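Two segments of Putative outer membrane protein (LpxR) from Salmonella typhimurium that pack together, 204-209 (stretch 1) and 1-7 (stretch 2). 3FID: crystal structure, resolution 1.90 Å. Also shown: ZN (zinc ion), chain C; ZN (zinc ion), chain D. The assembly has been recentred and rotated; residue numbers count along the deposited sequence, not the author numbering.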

ATOM      1  N   ARG A 204      -6.170  -2.432   0.598  1.00 14.68           N
ATOM      2  CA  ARG A 204      -7.409  -1.826   1.073  1.00 15.16           C
ATOM      3  C   ARG A 204      -7.134  -0.760   2.143  1.00 13.95           C
ATOM      4  O   ARG A 204      -7.992   0.089   2.397  1.00 13.66           O
ATOM      5  CB  ARG A 204      -8.417  -2.893   1.487  1.00 16.40           C
ATOM      6  CG  ARG A 204      -9.027  -3.670   0.259  1.00 17.33           C
ATOM      7  CD  ARG A 204     -10.272  -2.932  -0.247  1.00 20.41           C
ATOM      8  NE  ARG A 204     -11.360  -3.211   0.682  1.00 22.03           N
ATOM      9  CZ  ARG A 204     -12.450  -2.478   0.837  1.00 21.21           C
ATOM     10  NH1 ARG A 204     -12.631  -1.358   0.137  1.00 23.22           N
ATOM     11  NH2 ARG A 204     -13.341  -2.854   1.725  1.00 22.24           N
ATOM     12  N   ARG A 205      -5.930  -0.793   2.722  1.00 13.77           N
ATOM     13  CA  ARG A 205      -5.435   0.275   3.622  1.00 13.90           C
ATOM     14  C   ARG A 205      -6.461   0.650   4.697  1.00 14.10           C
ATOM     15  O   ARG A 205      -6.746   1.830   4.929  1.00 14.17           O
ATOM     16  CB  ARG A 205      -5.007   1.517   2.809  1.00 14.09           C
ATOM     17  CG  ARG A 205      -3.939   1.181   1.744  1.00 13.49           C
ATOM     18  CD  ARG A 205      -3.447   2.411   0.992  1.00 13.31           C
ATOM     19  NE  ARG A 205      -2.626   3.315   1.812  1.00 13.98           N
ATOM     20  CZ  ARG A 205      -1.889   4.308   1.301  1.00 13.74           C
ATOM     21  NH1 ARG A 205      -1.879   4.504  -0.012  1.00 12.31           N
ATOM     22  NH2 ARG A 205      -1.133   5.088   2.087  1.00 13.95           N
ATOM     23  N   GLY A 206      -7.011  -0.359   5.360  1.00 14.53           N
ATOM     24  CA  GLY A 206      -7.962  -0.102   6.442  1.00 14.51           C
ATOM     25  C   GLY A 206      -9.436  -0.271   6.099  1.00 14.89           C
ATOM     26  O   GLY A 206     -10.237  -0.529   6.982  1.00 13.93           O
ATOM     27  N   LEU A 207      -9.807  -0.112   4.836  1.00 14.48           N
ATOM     28  CA  LEU A 207     -11.202  -0.293   4.484  1.00 14.70           C
ATOM     29  C   LEU A 207     -11.607  -1.754   4.661  1.00 15.43           C
ATOM     30  O   LEU A 207     -10.823  -2.664   4.396  1.00 15.12           O
ATOM     31  CB  LEU A 207     -11.491   0.205   3.081  1.00 14.83           C
ATOM     32  CG  LEU A 207     -11.219   1.702   2.902  1.00 16.03           C
ATOM     33  CD1 LEU A 207     -11.184   2.038   1.423  1.00 16.56           C
ATOM     34  CD2 LEU A 207     -12.255   2.552   3.694  1.00 16.13           C
ATOM     35  N   ILE A 208     -12.829  -1.953   5.137  1.00 15.80           N
ATOM     36  CA  ILE A 208     -13.344  -3.300   5.446  1.00 16.87           C
ATOM     37  C   ILE A 208     -14.688  -3.499   4.746  1.00 17.19           C
ATOM     38  O   ILE A 208     -15.550  -2.628   4.808  1.00 17.54           O
ATOM     39  CB  ILE A 208     -13.491  -3.499   6.995  1.00 17.16           C
ATOM     40  CG1 ILE A 208     -12.090  -3.566   7.648  1.00 16.98           C
ATOM     41  CG2 ILE A 208     -14.328  -4.770   7.331  1.00 18.00           C
ATOM     42  CD1 ILE A 208     -12.097  -3.492   9.204  1.00 17.84           C
ATOM     43  N   HIS A 209     -14.861  -4.642   4.090  1.00 17.68           N
ATOM     44  CA  HIS A 209     -16.175  -5.039   3.572  1.00 18.99           C
ATOM     45  C   HIS A 209     -16.593  -6.226   4.416  1.00 20.02           C
ATOM     46  O   HIS A 209     -15.987  -7.289   4.328  1.00 20.47           O
ATOM     47  CB  HIS A 209     -16.070  -5.455   2.101  1.00 18.58           C
ATOM     48  CG  HIS A 209     -17.388  -5.789   1.466  1.00 17.63           C
ATOM     49  ND1 HIS A 209     -17.487  -6.511   0.299  1.00 16.88           N
ATOM     50  CD2 HIS A 209     -18.660  -5.512   1.846  1.00 17.01           C
ATOM     51  CE1 HIS A 209     -18.762  -6.649  -0.028  1.00 17.84           C
ATOM     52  NE2 HIS A 209     -19.496  -6.071   0.905  1.00 17.07           N
TER
HETATM   53 ZN    ZN C 297     -22.908   0.870   5.923  1.00 35.66          ZN
HETATM   54 ZN    ZN D 298     -22.410   4.066   4.675  1.00 31.66          ZN
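Stretch 2 1-7: SSLAISV

How does the second stretch lie on the first? Residues 2-7 form an extended strand whose side chains alternate: the CA-to-CB bonds of Ser-2, Ala-4 and Ser-6 point toward stretch 1, while those of Leu-3, Ile-5 and Val-7 point away. Stretch 1 has no regular helix or strand. It opens with a type I' beta turn from Arg-204 to Leu-207, closed by a hydrogen bond of 3.0 Å from Leu-207 N to Arg-204 O. The touching parts run in nearly opposite directions, 160° apart end to end, so that Gly-206 comes beside Ala-4 and Ile-208 beside Ser-2, with CA-to-CA distances of 5.3 Å and 6.1 Å respectively.

What does the start of the turn meet? Arg-204 makes no contact with the strand, but Arg-205 packs against Ser-6: Arg-205 O lies 3.3 Å from Ser-6 CB, and the two CB atoms are 4.3 Å apart. This carbonyl oxygen is buried against carbon and has no polar partner in the model. The Arg-205 side chain reaches its neighbour through water instead. One water accepts from Arg-205 NE at 2.9 Å and donates to Ser-6 OG at 2.7 Å; a second accepts from Arg-205 NH2 at 3.0 Å and gives a weak hydrogen bond of 2.8 Å to Ser-6 O.

Why does glycine fit at position 206? With phi/psi of 101/-26, a CB here would be jammed against the carbonyl oxygen of Arg-205, which by itself calls for glycine. An ideal CB placed on Gly-206 would also point toward the strand and clash with Ala-4 CB, only 3.0 Å from that modelled position. Without one, the backbone can approach closely, and Gly-206 O rests 3.4 Å from Ala-4 CB. The small alanine side chain thus packs directly on the backbone of the turn.

How does the contact continue beyond the glycine? The CA-to-CB bond of Leu-207 points sideways, but the end of its side chain comes nearer the strand, bringing Leu-207 CD2 within 4.1 Å of Ala-4 CB in an apolar contact. Leu-207 CD2 is also 4.1 Å from Ser-2 OG. At Ile-208 the contact becomes polar: Ile-208 N donates to Ser-2 OG at 3.0 Å, with a nearly straight N-H...O angle of 167°. Ser-2, in the p rotamer, therefore takes up a backbone NH with its side chain. His-209 points away and leaves the interface, as does Ser-1, whose N and OG bind the chain C zinc ion at 2.3 and 2.1 Å.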

ATOM      1  N   SER A   1     -20.822  -0.112   6.310  1.00 23.15           N
ATOM      2  CA  SER A   1     -19.907   1.013   6.004  1.00 22.39           C
ATOM      3  C   SER A   1     -18.735   1.033   6.946  1.00 22.56           C
ATOM      4  O   SER A   1     -18.862   0.663   8.123  1.00 22.15           O
ATOM      5  CB  SER A   1     -20.628   2.348   6.100  1.00 22.42           C
ATOM      6  OG  SER A   1     -21.646   2.403   5.113  1.00 23.47           O
ATOM      7  N   SER A   2     -17.597   1.480   6.416  1.00 21.93           N
ATOM      8  CA  SER A   2     -16.399   1.656   7.225  1.00 20.97           C
ATOM      9  C   SER A   2     -15.716   2.978   6.889  1.00 20.23           C
ATOM     10  O   SER A   2     -15.753   3.445   5.739  1.00 20.75           O
ATOM     11  CB  SER A   2     -15.456   0.420   7.170  1.00 20.97           C
ATOM     12  OG  SER A   2     -14.833   0.182   5.896  1.00 21.26           O
ATOM     13  N   LEU A   3     -15.171   3.600   7.930  1.00 19.02           N
ATOM     14  CA  LEU A   3     -14.366   4.810   7.853  1.00 17.77           C
ATOM     15  C   LEU A   3     -12.997   4.410   8.450  1.00 16.12           C
ATOM     16  O   LEU A   3     -12.935   3.868   9.559  1.00 15.56           O
ATOM     17  CB  LEU A   3     -15.047   5.894   8.700  1.00 18.28           C
ATOM     18  CG  LEU A   3     -14.634   7.365   8.832  1.00 20.16           C
ATOM     19  CD1 LEU A   3     -13.235   7.496   9.403  1.00 26.34           C
ATOM     20  CD2 LEU A   3     -14.750   8.101   7.522  1.00 21.11           C
ATOM     21  N   ALA A   4     -11.920   4.637   7.700  1.00 14.59           N
ATOM     22  CA  ALA A   4     -10.617   4.124   8.119  1.00 13.92           C
ATOM     23  C   ALA A   4      -9.518   5.153   8.041  1.00 13.39           C
ATOM     24  O   ALA A   4      -9.525   5.999   7.144  1.00 12.85           O
ATOM     25  CB  ALA A   4     -10.232   2.890   7.278  1.00 14.05           C
ATOM     26  N   ILE A   5      -8.576   5.047   8.971  1.00 13.16           N
ATOM     27  CA  ILE A   5      -7.328   5.822   8.952  1.00 14.53           C
ATOM     28  C   ILE A   5      -6.208   4.791   8.876  1.00 13.54           C
ATOM     29  O   ILE A   5      -6.193   3.847   9.661  1.00 14.53           O
ATOM     30  CB  ILE A   5      -7.123   6.574  10.295  1.00 16.39           C
ATOM     31  CG1 ILE A   5      -8.431   7.266  10.713  1.00 20.59           C
ATOM     32  CG2 ILE A   5      -5.895   7.544  10.214  1.00 17.12           C
ATOM     33  CD1 ILE A   5      -8.486   8.766  10.450  1.00 25.74           C
ATOM     34  N   SER A   6      -5.252   4.981   7.975  1.00 12.79           N
ATOM     35  CA  SER A   6      -4.137   4.037   7.922  1.00 12.36           C
ATOM     36  C   SER A   6      -2.806   4.787   7.853  1.00 11.73           C
ATOM     37  O   SER A   6      -2.670   5.752   7.095  1.00 11.29           O
ATOM     38  CB  SER A   6      -4.288   3.064   6.756  1.00 11.80           C
ATOM     39  OG  SER A   6      -3.172   2.143   6.700  1.00 13.72           O
ATOM     40  N   VAL A   7      -1.859   4.346   8.666  1.00 12.03           N
ATOM     41  CA  VAL A   7      -0.510   4.930   8.723  1.00 12.30           C
ATOM     42  C   VAL A   7       0.493   3.825   8.304  1.00 12.77           C
ATOM     43  O   VAL A   7       0.485   2.725   8.881  1.00 13.04           O
ATOM     44  CB  VAL A   7      -0.223   5.483  10.150  1.00 12.56           C
ATOM     45  CG1 VAL A   7       1.236   5.968  10.326  1.00 14.43           C
ATOM     46  CG2 VAL A   7      -1.213   6.633  10.502  1.00 13.02           C
TER
HETATM   47  O   HOH W   1      -1.756   2.312   4.349  1.00 17.80           O
HETATM   48  O   HOH W   2      -1.065   4.689   5.024  1.00 18.32           O